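Local structure of probable thiamine pyrophosphokinase (Staphylococcus saprophyticus, 3L8M) at residues 106-114 / 125-136. The protein probably transfers pyrophosphate from ATP to thiamine, forming the cofactor thiamine diphosphate. Sequence-based numbering, arbitrary orientation.
Sequences FMGALQILE and IKLIDDTNEIQF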
ATOM      1  N   PHE A 106     -10.120 -31.503   6.121  1.00 38.81           N
ATOM      2  CA  PHE A 106      -8.737 -31.433   5.667  1.00 27.14           C
ATOM      3  C   PHE A 106      -8.637 -32.101   4.313  1.00 28.07           C
ATOM      4  O   PHE A 106      -7.939 -31.613   3.427  1.00 27.03           O
ATOM      5  CB  PHE A 106      -7.803 -32.167   6.631  1.00 29.32           C
ATOM      6  CG  PHE A 106      -6.418 -32.344   6.094  1.00 26.64           C
ATOM      7  CD1 PHE A 106      -5.593 -31.239   5.893  1.00 31.74           C
ATOM      8  CD2 PHE A 106      -5.948 -33.608   5.748  1.00 24.29           C
ATOM      9  CE1 PHE A 106      -4.313 -31.387   5.349  1.00 23.02           C
ATOM     10  CE2 PHE A 106      -4.666 -33.779   5.202  1.00 21.31           C
ATOM     11  CZ  PHE A 106      -3.846 -32.660   5.001  1.00 26.66           C
HETATM   12  N   MSE A 107      -9.332 -33.231   4.172  1.00 20.54           N
HETATM   13  CA  MSE A 107      -9.340 -34.007   2.929  1.00 28.47           C
HETATM   14  C   MSE A 107     -10.007 -33.242   1.783  1.00 35.91           C
HETATM   15  O   MSE A 107      -9.555 -33.300   0.630  1.00 38.82           O
HETATM   16  CB  MSE A 107     -10.064 -35.342   3.149  1.00 24.41           C
HETATM   17  CG  MSE A 107      -9.445 -36.195   4.256  1.00 32.91           C
HETATM   18 SE   MSE A 107      -7.671 -36.798   3.806  0.67 37.87          SE
HETATM   19  CE  MSE A 107      -8.194 -38.380   2.850  1.00 37.39           C
ATOM     20  N   GLY A 108     -11.091 -32.540   2.102  1.00 29.92           N
ATOM     21  CA  GLY A 108     -11.780 -31.766   1.085  1.00 33.67           C
ATOM     22  C   GLY A 108     -10.828 -30.694   0.596  1.00 32.96           C
ATOM     23  O   GLY A 108     -10.757 -30.386  -0.603  1.00 28.51           O
ATOM     24  N   ALA A 109     -10.066 -30.135   1.533  1.00 27.79           N
ATOM     25  CA  ALA A 109      -9.106 -29.105   1.183  1.00 27.93           C
ATOM     26  C   ALA A 109      -8.104 -29.682   0.180  1.00 25.21           C
ATOM     27  O   ALA A 109      -7.636 -28.967  -0.715  1.00 30.91           O
ATOM     28  CB  ALA A 109      -8.397 -28.578   2.453  1.00 17.50           C
ATOM     29  N   LEU A 110      -7.783 -30.973   0.307  1.00 25.58           N
ATOM     30  CA  LEU A 110      -6.847 -31.610  -0.631  1.00 29.53           C
ATOM     31  C   LEU A 110      -7.485 -31.789  -2.016  1.00 33.66           C
ATOM     32  O   LEU A 110      -6.805 -31.685  -3.044  1.00 27.93           O
ATOM     33  CB  LEU A 110      -6.372 -32.966  -0.102  1.00 27.25           C
ATOM     34  CG  LEU A 110      -5.569 -32.996   1.204  1.00 24.04           C
ATOM     35  CD1 LEU A 110      -5.272 -34.436   1.568  1.00 24.35           C
ATOM     36  CD2 LEU A 110      -4.275 -32.210   1.060  1.00 22.32           C
ATOM     37  N   GLN A 111      -8.792 -32.050  -2.050  1.00 33.79           N
ATOM     38  CA  GLN A 111      -9.481 -32.198  -3.328  1.00 37.79           C
ATOM     39  C   GLN A 111      -9.354 -30.915  -4.166  1.00 44.87           C
ATOM     40  O   GLN A 111      -9.197 -30.978  -5.388  1.00 34.66           O
ATOM     41  CB  GLN A 111     -10.956 -32.544  -3.108  1.00 20.00           C
ATOM     42  CG  GLN A 111     -11.189 -33.917  -2.500  1.00 20.00           C
ATOM     43  CD  GLN A 111     -12.653 -34.194  -2.229  1.00 20.00           C
ATOM     44  OE1 GLN A 111     -13.444 -33.268  -2.052  1.00 20.00           O
ATOM     45  NE2 GLN A 111     -13.018 -35.473  -2.197  1.00 20.00           N
ATOM     46  N   ILE A 112      -9.428 -29.757  -3.513  1.00 39.04           N
ATOM     47  CA  ILE A 112      -9.329 -28.486  -4.221  1.00 33.65           C
ATOM     48  C   ILE A 112      -7.994 -28.325  -4.954  1.00 39.38           C
ATOM     49  O   ILE A 112      -7.963 -27.921  -6.121  1.00 40.39           O
ATOM     50  CB  ILE A 112      -9.524 -27.297  -3.263  1.00 30.28           C
ATOM     51  CG1 ILE A 112     -10.924 -27.344  -2.656  1.00 17.81           C
ATOM     52  CG2 ILE A 112      -9.363 -25.982  -4.015  1.00 27.84           C
ATOM     53  CD1 ILE A 112     -11.099 -26.387  -1.512  1.00 19.93           C
ATOM     54  N   LEU A 113      -6.896 -28.647  -4.276  1.00 33.33           N
ATOM     55  CA  LEU A 113      -5.577 -28.536  -4.877  1.00 33.15           C
ATOM     56  C   LEU A 113      -5.484 -29.422  -6.118  1.00 33.20           C
ATOM     57  O   LEU A 113      -4.709 -29.154  -7.032  1.00 40.36           O
ATOM     58  CB  LEU A 113      -4.497 -28.977  -3.885  1.00 29.05           C
ATOM     59  CG  LEU A 113      -4.248 -28.229  -2.571  1.00 36.21           C
ATOM     60  CD1 LEU A 113      -3.361 -29.093  -1.693  1.00 37.64           C
ATOM     61  CD2 LEU A 113      -3.579 -26.891  -2.821  1.00 35.85           C
ATOM     62  N   GLU A 114      -6.285 -30.478  -6.138  1.00 39.94           N
ATOM     63  CA  GLU A 114      -6.267 -31.435  -7.236  1.00 44.61           C
ATOM     64  C   GLU A 114      -7.216 -31.098  -8.383  1.00 41.94           C
ATOM     65  O   GLU A 114      -7.215 -31.772  -9.413  1.00 42.79           O
ATOM     66  CB  GLU A 114      -6.567 -32.832  -6.675  1.00 42.97           C
ATOM     67  CG  GLU A 114      -5.643 -33.191  -5.504  1.00 48.75           C
ATOM     68  CD  GLU A 114      -6.099 -34.413  -4.721  1.00 39.78           C
ATOM     69  OE1 GLU A 114      -7.288 -34.780  -4.812  1.00 38.00           O
ATOM     70  OE2 GLU A 114      -5.268 -34.993  -3.993  1.00 35.22           O
ATOM     71  N   ILE A 125      -1.531 -22.928  -5.335  1.00 30.62           N
ATOM     72  CA  ILE A 125      -2.256 -23.096  -4.079  1.00 32.79           C
ATOM     73  C   ILE A 125      -1.461 -23.961  -3.083  1.00 41.07           C
ATOM     74  O   ILE A 125      -1.024 -25.060  -3.416  1.00 43.71           O
ATOM     75  CB  ILE A 125      -3.624 -23.786  -4.310  1.00 32.99           C
ATOM     76  CG1 ILE A 125      -4.400 -23.102  -5.440  1.00 34.65           C
ATOM     77  CG2 ILE A 125      -4.443 -23.742  -3.029  1.00 25.98           C
ATOM     78  CD1 ILE A 125      -4.997 -21.759  -5.059  1.00 51.97           C
ATOM     79  N   LYS A 126      -1.269 -23.460  -1.864  1.00 36.72           N
ATOM     80  CA  LYS A 126      -0.562 -24.215  -0.832  1.00 35.39           C
ATOM     81  C   LYS A 126      -1.337 -24.221   0.488  1.00 31.47           C
ATOM     82  O   LYS A 126      -1.881 -23.193   0.898  1.00 32.72           O
ATOM     83  CB  LYS A 126       0.815 -23.624  -0.548  1.00 25.28           C
ATOM     84  CG  LYS A 126       1.840 -23.752  -1.634  1.00 35.24           C
ATOM     85  CD  LYS A 126       3.139 -23.112  -1.167  1.00 36.00           C
ATOM     86  CE  LYS A 126       4.168 -23.078  -2.286  1.00 60.67           C
ATOM     87  NZ  LYS A 126       5.455 -22.455  -1.859  1.00 50.29           N
ATOM     88  N   LEU A 127      -1.387 -25.384   1.139  1.00 29.15           N
ATOM     89  CA  LEU A 127      -2.047 -25.523   2.444  1.00 28.85           C
ATOM     90  C   LEU A 127      -0.879 -25.392   3.402  1.00 29.60           C
ATOM     91  O   LEU A 127       0.178 -25.995   3.176  1.00 25.27           O
ATOM     92  CB  LEU A 127      -2.699 -26.906   2.600  1.00 23.95           C
ATOM     93  CG  LEU A 127      -3.715 -27.319   1.519  1.00 33.96           C
ATOM     94  CD1 LEU A 127      -4.194 -28.764   1.746  1.00 20.46           C
ATOM     95  CD2 LEU A 127      -4.895 -26.350   1.538  1.00 34.03           C
ATOM     96  N   ILE A 128      -1.043 -24.604   4.458  1.00 29.61           N
ATOM     97  CA  ILE A 128       0.051 -24.403   5.393  1.00 19.89           C
ATOM     98  C   ILE A 128      -0.352 -24.392   6.854  1.00 21.38           C
ATOM     99  O   ILE A 128      -1.363 -23.811   7.202  1.00 19.82           O
ATOM    100  CB  ILE A 128       0.759 -23.039   5.134  1.00 24.71           C
ATOM    101  CG1 ILE A 128       1.100 -22.877   3.645  1.00 29.15           C
ATOM    102  CG2 ILE A 128       2.005 -22.916   6.013  1.00 31.30           C
ATOM    103  CD1 ILE A 128       1.701 -21.500   3.310  1.00 18.58           C
ATOM    104  N   ASP A 129       0.432 -25.057   7.705  1.00 19.19           N
ATOM    105  CA  ASP A 129       0.204 -24.999   9.145  1.00 22.88           C
ATOM    106  C   ASP A 129       1.572 -24.884   9.815  1.00 25.59           C
ATOM    107  O   ASP A 129       2.591 -24.793   9.120  1.00 17.58           O
ATOM    108  CB  ASP A 129      -0.633 -26.178   9.694  1.00 20.82           C
ATOM    109  CG  ASP A 129       0.037 -27.541   9.581  1.00 27.23           C
ATOM    110  OD1 ASP A 129       1.224 -27.658   9.212  1.00 19.26           O
ATOM    111  OD2 ASP A 129      -0.670 -28.525   9.893  1.00 29.96           O
ATOM    112  N   ASP A 130       1.603 -24.863  11.143  1.00 17.22           N
ATOM    113  CA  ASP A 130       2.864 -24.702  11.867  1.00 25.60           C
ATOM    114  C   ASP A 130       3.950 -25.747  11.594  1.00 32.96           C
ATOM    115  O   ASP A 130       5.110 -25.514  11.928  1.00 28.36           O
ATOM    116  CB  ASP A 130       2.601 -24.637  13.381  1.00 27.62           C
ATOM    117  CG  ASP A 130       1.803 -25.822  13.885  1.00 32.39           C
ATOM    118  OD1 ASP A 130       1.644 -26.798  13.126  1.00 38.62           O
ATOM    119  OD2 ASP A 130       1.340 -25.775  15.040  1.00 36.87           O
ATOM    120  N   THR A 131       3.594 -26.875  10.979  1.00 21.55           N
ATOM    121  CA  THR A 131       4.572 -27.940  10.709  1.00 32.70           C
ATOM    122  C   THR A 131       4.651 -28.440   9.254  1.00 30.50           C
ATOM    123  O   THR A 131       5.573 -29.186   8.903  1.00 26.64           O
ATOM    124  CB  THR A 131       4.279 -29.185  11.612  1.00 41.09           C
ATOM    125  OG1 THR A 131       4.235 -28.781  12.986  1.00 31.90           O
ATOM    126  CG2 THR A 131       5.357 -30.262  11.440  1.00 29.09           C
ATOM    127  N   ASN A 132       3.717 -28.022   8.403  1.00 30.30           N
ATOM    128  CA  ASN A 132       3.698 -28.522   7.031  1.00 25.59           C
ATOM    129  C   ASN A 132       3.374 -27.502   5.951  1.00 25.56           C
ATOM    130  O   ASN A 132       2.817 -26.440   6.210  1.00 25.47           O
ATOM    131  CB  ASN A 132       2.650 -29.630   6.893  1.00 33.12           C
ATOM    132  CG  ASN A 132       2.855 -30.770   7.861  1.00 31.09           C
ATOM    133  OD1 ASN A 132       3.555 -31.738   7.561  1.00 28.45           O
ATOM    134  ND2 ASN A 132       2.240 -30.663   9.036  1.00 23.09           N
ATOM    135  N   GLU A 133       3.690 -27.893   4.722  1.00 24.58           N
ATOM    136  CA  GLU A 133       3.421 -27.111   3.531  1.00 22.20           C
ATOM    137  C   GLU A 133       3.064 -28.190   2.510  1.00 28.88           C
ATOM    138  O   GLU A 133       3.820 -29.151   2.329  1.00 19.99           O
ATOM    139  CB  GLU A 133       4.664 -26.339   3.110  1.00 29.72           C
ATOM    140  CG  GLU A 133       4.374 -25.178   2.187  1.00 51.94           C
ATOM    141  CD  GLU A 133       5.588 -24.289   1.992  1.00 65.99           C
ATOM    142  OE1 GLU A 133       6.191 -23.887   3.013  1.00 56.86           O
ATOM    143  OE2 GLU A 133       5.934 -23.993   0.826  1.00 65.04           O
ATOM    144  N   ILE A 134       1.903 -28.051   1.873  1.00 29.16           N
ATOM    145  CA  ILE A 134       1.421 -29.041   0.910  1.00 30.26           C
ATOM    146  C   ILE A 134       0.928 -28.418  -0.399  1.00 30.22           C
ATOM    147  O   ILE A 134       0.220 -27.410  -0.388  1.00 26.56           O
ATOM    148  CB  ILE A 134       0.246 -29.867   1.522  1.00 39.15           C
ATOM    149  CG1 ILE A 134       0.707 -30.579   2.793  1.00 41.47           C
ATOM    150  CG2 ILE A 134      -0.294 -30.878   0.505  1.00 25.45           C
ATOM    151  CD1 ILE A 134      -0.438 -31.178   3.600  1.00 37.75           C
ATOM    152  N   GLN A 135       1.297 -29.030  -1.524  1.00 29.04           N
ATOM    153  CA  GLN A 135       0.861 -28.547  -2.830  1.00 34.00           C
ATOM    154  C   GLN A 135       0.791 -29.698  -3.820  1.00 35.74           C
ATOM    155  O   GLN A 135       1.481 -30.707  -3.669  1.00 34.74           O
ATOM    156  CB  GLN A 135       1.803 -27.464  -3.360  1.00 25.93           C
ATOM    157  CG  GLN A 135       3.227 -27.939  -3.607  1.00 44.04           C
ATOM    158  CD  GLN A 135       4.137 -26.826  -4.111  1.00 50.94           C
ATOM    159  OE1 GLN A 135       3.899 -26.249  -5.172  1.00 48.24           O
ATOM    160  NE2 GLN A 135       5.183 -26.518  -3.344  1.00 37.80           N
ATOM    161  N   PHE A 136      -0.053 -29.533  -4.833  1.00 36.42           N
ATOM    162  CA  PHE A 136      -0.259 -30.533  -5.872  1.00 28.87           C
ATOM    163  C   PHE A 136       0.742 -30.314  -7.018  1.00 27.15           C
ATOM    164  O   PHE A 136       1.085 -29.183  -7.341  1.00 35.37           O
ATOM    165  CB  PHE A 136      -1.706 -30.410  -6.369  1.00 38.23           C
ATOM    166  CG  PHE A 136      -2.096 -31.415  -7.413  1.00 46.46           C
ATOM    167  CD1 PHE A 136      -2.022 -32.781  -7.155  1.00 40.51           C
ATOM    168  CD2 PHE A 136      -2.597 -30.991  -8.645  1.00 52.42           C
ATOM    169  CE1 PHE A 136      -2.441 -33.715  -8.110  1.00 39.05           C
ATOM    170  CE2 PHE A 136      -3.022 -31.916  -9.609  1.00 49.88           C
ATOM    171  CZ  PHE A 136      -2.945 -33.279  -9.339  1.00 44.39           C
TER
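Leu113 reaches from helix 106-113 into the hairpin with both of its methyl groups: CD2 rests on Ile125, while CD1 spans from Leu127 to Ile134 on the neighbouring strand. Leu113 CD1 lies 3.6 Å from Leu127 CD1, and Leu113 CD2 is 3.3 Å from Ile125 CG2. Leu110, one turn back, crosses Leu127 at about a right angle, its CD2 being 3.5 Å from Leu127 CD1. Phe106 swings CG anti to the backbone N (chi1 169°), which brings the ring to the strands; its edge meets Ile134 CD1, and Leu110 CG lies over one face, toward the rim.

The helix packs on one face of the eight-stranded mixed sheet, running nearly antiparallel to strand 125-128 (160°), and belongs to the beta-alpha-beta crossover from strand 92-96 to its parallel neighbour 124-128. Helix 77-87 continues the layer, touching Ala109 and Ile112.

Just past Leu113, the Phe136 ring takes Glu114 CA over one face in a CH-pi contact, 4.0 Å from the ring centroid. No hydrogen bond joins helix to hairpin; within the hairpin, Asp129 OD1 accepts Thr131 N in an Asx turn and, through its syn lone pair, Asn132 ND2 at 3.2 Å, while Lys126 NZ forms a salt bridge with Glu133 OE2 (3.1 Å).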